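PDB 4MRU: SusD homolog from Bacteroides thetaiotaomicron, which probably binds mucin O-glycans at the cell surface, as an outer-membrane lipoprotein of the SusD family. Local coordinates for residues Leu31-Pro37 and Thr116-Arg120; Leu109-Leu113 and Trp195-Leu199; Asn238-His242 and Pro321-Ala327. All coordinates share one frame; numbering follows the deposited sequence.

How the contacts relate
All three contacts lie inside the helix-rich body, with centres 12 to 13 Å apart. Contacts 1 and 2 are wholly buried and share helix 104-125, which meets the chain leaving helix 24-32 in the first and helix 192-209 in the second. Contact 3 pairs two short strands; L240, V323, P321 and H242 are partly exposed, while its other touching residues are buried. The chemistry follows these places: contact 2 is purely apolar, contact 1 adds a water-bridged arginine to an aliphatic core, and contact 3 is dominated by backbone hydrogen bonds. W324 of contact 3 joins them physically, its ring packing on V35, L113 and F198.

Contact 1 of 3, residues Leu31-Pro37 and Thr116-Arg120; sequences LQGLVIP and TIMQR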
loop_
_atom_site.group_PDB
_atom_site.type_symbol
_atom_site.label_atom_id
_atom_site.label_comp_id
_atom_site.label_asym_id
_atom_site.label_seq_id
_atom_site.Cartn_x
_atom_site.Cartn_y
_atom_site.Cartn_z
ATOM N N LEU A 31 4.390 -17.406 4.161
ATOM C CA LEU A 31 3.401 -16.657 3.425
ATOM C C LEU A 31 3.074 -15.304 4.063
ATOM O O LEU A 31 2.957 -14.277 3.367
ATOM C CB LEU A 31 2.125 -17.509 3.275
ATOM C CG LEU A 31 2.200 -18.711 2.336
ATOM C CD1 LEU A 31 0.971 -19.605 2.529
ATOM C CD2 LEU A 31 2.333 -18.268 0.880
ATOM N N GLN A 32 2.896 -15.271 5.387
ATOM C CA GLN A 32 2.613 -14.001 6.068
ATOM C C GLN A 32 3.743 -12.991 5.862
ATOM O O GLN A 32 3.506 -11.781 5.766
ATOM C CB GLN A 32 2.356 -14.235 7.566
ATOM C CG GLN A 32 1.104 -15.055 7.798
ATOM C CD GLN A 32 0.769 -15.359 9.259
ATOM O OE1 GLN A 32 1.632 -15.452 10.137
ATOM N NE2 GLN A 32 -0.495 -15.559 9.501
ATOM N N GLY A 33 4.969 -13.500 5.729
ATOM C CA GLY A 33 6.129 -12.676 5.440
ATOM C C GLY A 33 6.327 -12.255 4.013
ATOM O O GLY A 33 7.332 -11.638 3.689
ATOM N N LEU A 34 5.380 -12.590 3.150
ATOM C CA LEU A 34 5.424 -12.138 1.734
ATOM C C LEU A 34 4.351 -11.118 1.411
ATOM O O LEU A 34 4.168 -10.712 0.240
ATOM C CB LEU A 34 5.268 -13.357 0.854
ATOM C CG LEU A 34 6.527 -14.227 0.770
ATOM C CD1 LEU A 34 6.203 -15.602 0.201
ATOM C CD2 LEU A 34 7.600 -13.545 -0.065
ATOM N N VAL A 35 3.594 -10.730 2.416
ATOM C CA VAL A 35 2.586 -9.678 2.296
ATOM C C VAL A 35 3.343 -8.361 2.364
ATOM O O VAL A 35 3.654 -7.768 1.321
ATOM C CB VAL A 35 1.462 -9.816 3.357
ATOM C CG1 VAL A 35 0.517 -8.628 3.309
ATOM C CG2 VAL A 35 0.696 -11.104 3.133
ATOM N N ILE A 36 3.733 -7.928 3.566
ATOM C CA ILE A 36 4.690 -6.849 3.640
ATOM C C ILE A 36 5.972 -7.612 3.848
ATOM O O ILE A 36 6.093 -8.358 4.840
ATOM C CB ILE A 36 4.446 -5.870 4.790
ATOM C CG1 ILE A 36 3.030 -5.275 4.762
ATOM C CG2 ILE A 36 5.477 -4.750 4.733
ATOM C CD1 ILE A 36 2.780 -4.229 3.723
ATOM N N PRO A 37 6.890 -7.555 2.876
ATOM C CA PRO A 37 8.037 -8.486 2.964
ATOM C C PRO A 37 8.859 -8.371 4.265
ATOM O O PRO A 37 9.336 -7.302 4.660
ATOM C CB PRO A 37 8.886 -8.126 1.762
ATOM C CG PRO A 37 8.264 -6.927 1.165
ATOM C CD PRO A 37 6.913 -6.734 1.653
ATOM N N THR A 116 -3.970 -12.084 -0.639
ATOM C CA THR A 116 -3.428 -10.900 0.006
ATOM C C THR A 116 -2.052 -10.505 -0.591
ATOM O O THR A 116 -1.789 -9.347 -0.830
ATOM C CB THR A 116 -3.333 -11.137 1.533
ATOM O OG1 THR A 116 -4.622 -11.500 2.038
ATOM C CG2 THR A 116 -2.807 -9.907 2.261
ATOM N N ILE A 117 -1.175 -11.481 -0.803
ATOM C CA ILE A 117 0.138 -11.242 -1.389
ATOM C C ILE A 117 0.001 -10.682 -2.800
ATOM O O ILE A 117 0.620 -9.688 -3.175
ATOM C CB ILE A 117 0.939 -12.559 -1.482
ATOM C CG1 ILE A 117 1.312 -13.032 -0.101
ATOM C CG2 ILE A 117 2.205 -12.362 -2.310
ATOM C CD1 ILE A 117 1.698 -14.505 -0.016
HETATM N N MSE A 118 -0.835 -11.351 -3.586
HETATM C CA MSE A 118 -0.867 -11.080 -5.005
HETATM C C MSE A 118 -1.755 -9.905 -5.394
HETATM O O MSE A 118 -1.611 -9.370 -6.506
HETATM C CB MSE A 118 -1.360 -12.320 -5.730
HETATM C CG MSE A 118 -0.383 -13.491 -5.612
HETATM SE SE MSE A 118 1.389 -13.026 -6.386
HETATM C CE MSE A 118 2.484 -14.470 -5.590
ATOM N N GLN A 119 -2.676 -9.491 -4.531
ATOM C CA GLN A 119 -3.421 -8.245 -4.785
ATOM C C GLN A 119 -2.434 -7.084 -4.999
ATOM O O GLN A 119 -2.599 -6.237 -5.899
ATOM C CB GLN A 119 -4.419 -7.943 -3.652
ATOM C CG GLN A 119 -5.121 -6.574 -3.710
ATOM C CD GLN A 119 -4.473 -5.599 -2.750
ATOM O OE1 GLN A 119 -4.658 -5.696 -1.541
ATOM N NE2 GLN A 119 -3.677 -4.679 -3.273
ATOM N N ARG A 120 -1.377 -7.065 -4.211
ATOM C CA ARG A 120 -0.373 -6.021 -4.293
ATOM C C ARG A 120 0.379 -6.139 -5.625
ATOM O O ARG A 120 0.640 -5.142 -6.304
ATOM C CB ARG A 120 0.600 -6.100 -3.136
ATOM C CG ARG A 120 0.056 -5.622 -1.794
ATOM C CD ARG A 120 0.709 -6.311 -0.630
ATOM N NE ARG A 120 2.181 -6.304 -0.725
ATOM C CZ ARG A 120 2.947 -5.287 -0.338
ATOM N NH1 ARG A 120 2.404 -4.155 0.119
ATOM N NH2 ARG A 120 4.238 -5.372 -0.477
HETATM O O HOH W 1 3.135 -8.796 -1.571
#
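I117 pushes its CD1 into the turn that ends helix 24-32, where this methyl lies 3.8 Å from L34 CB and 3.9 Å from L31 CD2. With CG1 anti to its carbonyl carbon (chi1 -69°) and the chain extended beyond it, I117 also brings CG1 within 3.8 Å of V35 CG2. Both methyls of V35 close on T116 CG2, the nearer being V35 CG1 at 3.7 Å, while T116 OG1 is turned to the backbone oxygen of L112. The chain leaving helix 24-32 is thereby laid against helix 104-125, one of the long helices of this TPR-like SusD fold. One helical turn further on, toward R120, the contact turns from aliphatic to polar and takes in a water, although every touching residue is buried. V35 O sits over one face of the guanidinium, 2.9 Å from R120 NE, but the angle is too poor for a hydrogen bond. R120 NE instead donates to a water at the edge of the group, in its plane, at 2.8 Å, and the same water lies 2.8 Å from L34 O, to which it probably donates. R120 NH2 forms a salt bridge with E47, and I36 CD1 approaches the guanidinium obliquely, 3.6 Å from R120 NH1.

Contact 2 of 3, residues Leu109-Leu113 and Trp195-Leu199; sequences LAKLL and WRLFL
L109 sets its CD2 methyl over one face of the W195 indole, and the numbers define a CH-pi contact: CD2 is 3.7 Å from the centroid of the W195 five-membered ring and only 9° off the ring normal. The indole can be followed outward from its root. CB of W195 points toward residues 109-113, and with CG anti to the carbonyl carbon (chi1 -80°) the ring system is carried in among three leucines. CG, CD1, CD2, NE1 and CE2 of W195 all lie under L109 CD2, CG the closest; NE1 sends its hydrogen to D185 rather than to either segment. Further along the six-membered ring, W195 CE3 meets L112 CD2 at 3.6 Å, approached obliquely, with CZ3 a little more distant from the same methyl. At the far end, W195 CH2 touches L113 CD2 at 4.1 Å. Helices 104-125 and 192-209 belong to the helical, TPR-like body of the SusD fold, and here their local axes run in broadly the same direction, 32° apart and 11.8 Å at closest approach. So wide a separation is spanned by side chains, not by backbone contact. L112 does this with both branches: while CD2 attends to the indole, L112 CD1 reaches L199 CG at 4.0 Å and F198 CE2 at 4.2 Å. Helix 152-173 lies alongside, L163 touching L112 and D167 touching L199, and Y188 meets the indole edge-to-face.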
loop_
_atom_site.group_PDB
_atom_site.type_symbol
_atom_site.label_atom_id
_atom_site.label_comp_id
_atom_site.label_asym_id
_atom_site.label_seq_id
_atom_site.Cartn_x
_atom_site.Cartn_y
_atom_site.Cartn_z
ATOM N N LEU A 109 -7.053 -20.515 4.706
ATOM C CA LEU A 109 -6.032 -19.538 5.089
ATOM C C LEU A 109 -4.936 -19.394 4.019
ATOM O O LEU A 109 -4.501 -18.273 3.733
ATOM C CB LEU A 109 -5.404 -19.897 6.431
ATOM C CG LEU A 109 -6.340 -19.737 7.625
ATOM C CD1 LEU A 109 -5.679 -20.282 8.895
ATOM C CD2 LEU A 109 -6.746 -18.287 7.836
ATOM N N ALA A 110 -4.507 -20.508 3.424
ATOM C CA ALA A 110 -3.534 -20.437 2.362
ATOM C C ALA A 110 -4.056 -19.623 1.193
ATOM O O ALA A 110 -3.356 -18.780 0.648
ATOM C CB ALA A 110 -3.168 -21.840 1.896
ATOM N N LYS A 111 -5.290 -19.898 0.796
ATOM C CA LYS A 111 -5.952 -19.169 -0.265
ATOM C C LYS A 111 -6.029 -17.663 0.033
ATOM O O LYS A 111 -5.748 -16.837 -0.801
ATOM C CB LYS A 111 -7.351 -19.812 -0.470
ATOM C CG LYS A 111 -8.180 -19.264 -1.610
ATOM C CD LYS A 111 -9.468 -20.111 -1.858
ATOM C CE LYS A 111 -9.179 -21.489 -2.386
ATOM N NZ LYS A 111 -10.435 -22.263 -2.532
ATOM N N LEU A 112 -6.435 -17.316 1.240
ATOM C CA LEU A 112 -6.581 -15.931 1.647
ATOM C C LEU A 112 -5.236 -15.222 1.641
ATOM O O LEU A 112 -5.158 -14.083 1.222
ATOM C CB LEU A 112 -7.218 -15.856 3.055
ATOM C CG LEU A 112 -7.247 -14.531 3.787
ATOM C CD1 LEU A 112 -8.002 -13.520 2.928
ATOM C CD2 LEU A 112 -7.899 -14.672 5.160
ATOM N N LEU A 113 -4.175 -15.916 2.061
ATOM C CA LEU A 113 -2.869 -15.307 2.081
ATOM C C LEU A 113 -2.353 -15.120 0.662
ATOM O O LEU A 113 -1.756 -14.089 0.359
ATOM C CB LEU A 113 -1.904 -16.136 2.890
ATOM C CG LEU A 113 -2.185 -16.077 4.383
ATOM C CD1 LEU A 113 -1.392 -17.158 5.058
ATOM C CD2 LEU A 113 -1.865 -14.704 4.987
ATOM N N TRP A 195 -9.745 -13.481 11.295
ATOM C CA TRP A 195 -9.442 -13.707 9.875
ATOM C C TRP A 195 -10.638 -13.339 8.990
ATOM O O TRP A 195 -10.433 -12.749 7.917
ATOM C CB TRP A 195 -8.982 -15.141 9.605
ATOM C CG TRP A 195 -7.561 -15.352 9.956
ATOM C CD1 TRP A 195 -7.060 -16.087 10.978
ATOM C CD2 TRP A 195 -6.437 -14.749 9.301
ATOM N NE1 TRP A 195 -5.682 -16.022 10.992
ATOM C CE2 TRP A 195 -5.269 -15.193 9.981
ATOM C CE3 TRP A 195 -6.304 -13.856 8.235
ATOM C CZ2 TRP A 195 -3.990 -14.774 9.614
ATOM C CZ3 TRP A 195 -5.018 -13.426 7.864
ATOM C CH2 TRP A 195 -3.874 -13.921 8.527
ATOM N N ARG A 196 -11.878 -13.600 9.433
ATOM C CA ARG A 196 -13.032 -13.193 8.599
ATOM C C ARG A 196 -13.202 -11.664 8.498
ATOM O O ARG A 196 -13.518 -11.149 7.430
ATOM C CB ARG A 196 -14.345 -13.825 9.083
ATOM C CG ARG A 196 -14.320 -15.342 8.897
ATOM C CD ARG A 196 -15.696 -15.937 9.142
ATOM N NE ARG A 196 -16.560 -15.569 8.052
ATOM C CZ ARG A 196 -17.772 -15.044 8.162
ATOM N NH1 ARG A 196 -18.336 -14.823 9.333
ATOM N NH2 ARG A 196 -18.433 -14.762 7.055
ATOM N N LEU A 197 -12.997 -10.947 9.598
ATOM C CA LEU A 197 -13.040 -9.504 9.565
ATOM C C LEU A 197 -12.026 -8.986 8.563
ATOM O O LEU A 197 -12.321 -8.097 7.715
ATOM C CB LEU A 197 -12.760 -8.916 10.942
ATOM C CG LEU A 197 -13.789 -9.258 12.031
ATOM C CD1 LEU A 197 -13.333 -8.636 13.351
ATOM C CD2 LEU A 197 -15.158 -8.776 11.624
ATOM N N PHE A 198 -10.825 -9.545 8.634
ATOM C CA PHE A 198 -9.782 -9.104 7.720
ATOM C C PHE A 198 -10.177 -9.415 6.277
ATOM O O PHE A 198 -10.013 -8.579 5.374
ATOM C CB PHE A 198 -8.431 -9.752 8.041
ATOM C CG PHE A 198 -7.428 -9.553 6.982
ATOM C CD1 PHE A 198 -6.832 -8.308 6.814
ATOM C CD2 PHE A 198 -7.090 -10.578 6.126
ATOM C CE1 PHE A 198 -5.907 -8.097 5.808
ATOM C CE2 PHE A 198 -6.176 -10.369 5.118
ATOM C CZ PHE A 198 -5.568 -9.133 4.980
ATOM N N LEU A 199 -10.640 -10.625 6.047
ATOM C CA LEU A 199 -11.043 -11.005 4.673
ATOM C C LEU A 199 -12.085 -10.057 4.105
ATOM O O LEU A 199 -12.001 -9.630 2.948
ATOM C CB LEU A 199 -11.571 -12.435 4.681
ATOM C CG LEU A 199 -11.954 -13.125 3.391
ATOM C CD1 LEU A 199 -11.797 -14.627 3.589
ATOM C CD2 LEU A 199 -13.367 -12.780 2.981
#

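Contact 3 of 3, residues Asn238-His242 and Pro321-Ala327; sequences NALFH and PYVWMTA. With EDO (1,2-ethanediol), chain F.
Opposite A239, strand 322-325 holds one residue too many, W324 and M325 together, which makes a classic beta bulge in the two-stranded antiparallel ladder of 239-241 and 322-325. The evidence is one acceptor shared by two donors: A239 O takes W324 N at 2.8 Å and, weakly, M325 N at 3.3 Å, while A239 N returns a bond to M325 O. Past the bulge the ladder is regular. F241 and Y322 form a hydrogen-bonded pair, with F241 N to Y322 O at 2.8 Å and Y322 N to F241 O at 2.9 Å; their side chains run side by side, pointing the same way, and meet through the two CD2 atoms. On the other face, L240 CD2 packs on P321 CG at 3.7 Å. At the opposite end N238, its CG anti to the carbonyl carbon (chi1 -67°), brings OD1 within 2.8 Å of A327 N, the donor standing 39° out of the amide's carbonyl plane, where helix 327-339 begins; T326 is its N-cap, and N238 ND2 turns to N235. With an alanine in place of N238, the A327 N-H is likely to lose its side-chain acceptor. F241 CB packs against the W324 indole, 3.6 Å from NE1, and W324 O receives a hydrogen bond from O2 of a bound 1,2-ethanediol at 2.7 Å.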
loop_
_atom_site.group_PDB
_atom_site.type_symbol
_atom_site.label_atom_id
_atom_site.label_comp_id
_atom_site.label_asym_id
_atom_site.label_seq_id
_atom_site.Cartn_x
_atom_site.Cartn_y
_atom_site.Cartn_z
ATOM N N ASN A 238 -7.052 -5.109 14.273
ATOM C CA ASN A 238 -6.169 -4.787 13.162
ATOM C C ASN A 238 -5.347 -6.023 12.814
ATOM O O ASN A 238 -4.972 -6.783 13.716
ATOM C CB ASN A 238 -5.209 -3.633 13.518
ATOM C CG ASN A 238 -5.922 -2.292 13.717
ATOM O OD1 ASN A 238 -7.065 -2.110 13.317
ATOM N ND2 ASN A 238 -5.207 -1.335 14.298
ATOM N N ALA A 239 -5.034 -6.181 11.532
ATOM C CA ALA A 239 -4.214 -7.273 11.026
ATOM C C ALA A 239 -2.751 -6.819 11.026
ATOM O O ALA A 239 -2.370 -5.947 10.230
ATOM C CB ALA A 239 -4.631 -7.642 9.639
ATOM N N LEU A 240 -1.974 -7.386 11.945
ATOM C CA LEU A 240 -0.571 -7.088 12.075
ATOM C C LEU A 240 0.176 -8.393 12.002
ATOM O O LEU A 240 -0.226 -9.375 12.668
ATOM C CB LEU A 240 -0.276 -6.465 13.420
ATOM C CG LEU A 240 -0.432 -4.977 13.692
ATOM C CD1 LEU A 240 -1.751 -4.448 13.226
ATOM C CD2 LEU A 240 -0.241 -4.807 15.200
ATOM N N PHE A 241 1.287 -8.424 11.262
ATOM C CA PHE A 241 2.188 -9.580 11.281
ATOM C C PHE A 241 3.237 -9.296 12.337
ATOM O O PHE A 241 4.102 -8.431 12.178
ATOM C CB PHE A 241 2.783 -9.847 9.895
ATOM C CG PHE A 241 3.770 -10.968 9.842
ATOM C CD1 PHE A 241 3.484 -12.215 10.407
ATOM C CD2 PHE A 241 4.980 -10.801 9.170
ATOM C CE1 PHE A 241 4.367 -13.264 10.314
ATOM C CE2 PHE A 241 5.873 -11.853 9.076
ATOM C CZ PHE A 241 5.575 -13.073 9.656
ATOM N N HIS A 242 3.146 -10.022 13.441
ATOM C CA HIS A 242 4.055 -9.870 14.537
ATOM C C HIS A 242 5.297 -10.704 14.310
ATOM O O HIS A 242 5.237 -11.870 13.852
ATOM C CB HIS A 242 3.384 -10.334 15.847
ATOM C CG HIS A 242 2.108 -9.637 16.148
ATOM N ND1 HIS A 242 0.911 -10.042 15.615
ATOM C CD2 HIS A 242 1.834 -8.543 16.895
ATOM C CE1 HIS A 242 -0.057 -9.253 16.046
ATOM N NE2 HIS A 242 0.481 -8.323 16.806
ATOM N N PRO A 321 5.702 -4.664 14.627
ATOM C CA PRO A 321 4.991 -5.533 13.690
ATOM C C PRO A 321 4.883 -4.883 12.319
ATOM O O PRO A 321 5.159 -3.692 12.201
ATOM C CB PRO A 321 3.610 -5.651 14.319
ATOM C CG PRO A 321 3.441 -4.335 15.026
ATOM C CD PRO A 321 4.780 -4.020 15.581
ATOM N N TYR A 322 4.537 -5.664 11.297
ATOM C CA TYR A 322 4.192 -5.126 10.017
ATOM C C TYR A 322 2.668 -4.945 9.963
ATOM O O TYR A 322 1.919 -5.912 10.231
ATOM C CB TYR A 322 4.657 -6.044 8.902
ATOM C CG TYR A 322 6.129 -6.259 8.805
ATOM C CD1 TYR A 322 6.937 -5.403 8.056
ATOM C CD2 TYR A 322 6.734 -7.338 9.423
ATOM C CE1 TYR A 322 8.312 -5.617 7.943
ATOM C CE2 TYR A 322 8.112 -7.532 9.358
ATOM C CZ TYR A 322 8.892 -6.678 8.581
ATOM O OH TYR A 322 10.263 -6.879 8.490
ATOM N N VAL A 323 2.198 -3.754 9.589
ATOM C CA VAL A 323 0.771 -3.430 9.690
ATOM C C VAL A 323 0.120 -3.669 8.351
ATOM O O VAL A 323 0.425 -2.972 7.375
ATOM C CB VAL A 323 0.546 -1.965 10.179
ATOM C CG1 VAL A 323 -0.938 -1.612 10.252
ATOM C CG2 VAL A 323 1.200 -1.715 11.548
ATOM N N TRP A 324 -0.772 -4.666 8.284
ATOM C CA TRP A 324 -1.463 -4.967 7.027
ATOM C C TRP A 324 -2.735 -4.134 6.786
ATOM O O TRP A 324 -2.881 -3.542 5.755
ATOM C CB TRP A 324 -1.886 -6.400 6.999
ATOM C CG TRP A 324 -0.772 -7.414 6.955
ATOM C CD1 TRP A 324 0.548 -7.193 7.044
ATOM C CD2 TRP A 324 -0.944 -8.811 6.816
ATOM N NE1 TRP A 324 1.239 -8.390 6.966
ATOM C CE2 TRP A 324 0.325 -9.396 6.805
ATOM C CE3 TRP A 324 -2.062 -9.630 6.682
ATOM C CZ2 TRP A 324 0.514 -10.788 6.673
ATOM C CZ3 TRP A 324 -1.891 -10.983 6.494
ATOM C CH2 TRP A 324 -0.612 -11.556 6.506
HETATM N N MSE A 325 -3.662 -4.138 7.730
HETATM C CA MSE A 325 -4.948 -3.483 7.544
HETATM C C MSE A 325 -5.457 -3.055 8.881
HETATM O O MSE A 325 -5.470 -3.827 9.829
HETATM C CB MSE A 325 -5.925 -4.446 6.875
HETATM C CG MSE A 325 -7.290 -3.755 6.831
HETATM SE SE MSE A 325 -7.965 -3.096 5.123
HETATM C CE MSE A 325 -7.430 -4.695 4.076
ATOM N N THR A 326 -5.882 -1.786 8.954
ATOM C CA THR A 326 -6.369 -1.230 10.196
ATOM C C THR A 326 -7.818 -0.741 10.123
ATOM O O THR A 326 -8.391 -0.480 9.058
ATOM C CB THR A 326 -5.550 -0.020 10.624
ATOM O OG1 THR A 326 -5.791 1.052 9.685
ATOM C CG2 THR A 326 -4.081 -0.382 10.729
ATOM N N ALA A 327 -8.395 -0.627 11.295
ATOM C CA ALA A 327 -9.728 -0.033 11.453
ATOM C C ALA A 327 -9.819 1.340 10.827
ATOM O O ALA A 327 -10.828 1.659 10.235
ATOM C CB ALA A 327 -10.091 0.033 12.918
HETATM C C1 EDO F . -2.043 -6.000 2.637
HETATM O O1 EDO F . -1.813 -5.440 1.339
HETATM C C2 EDO F . -1.151 -5.195 3.516
HETATM O O2 EDO F . -1.680 -3.885 3.412
#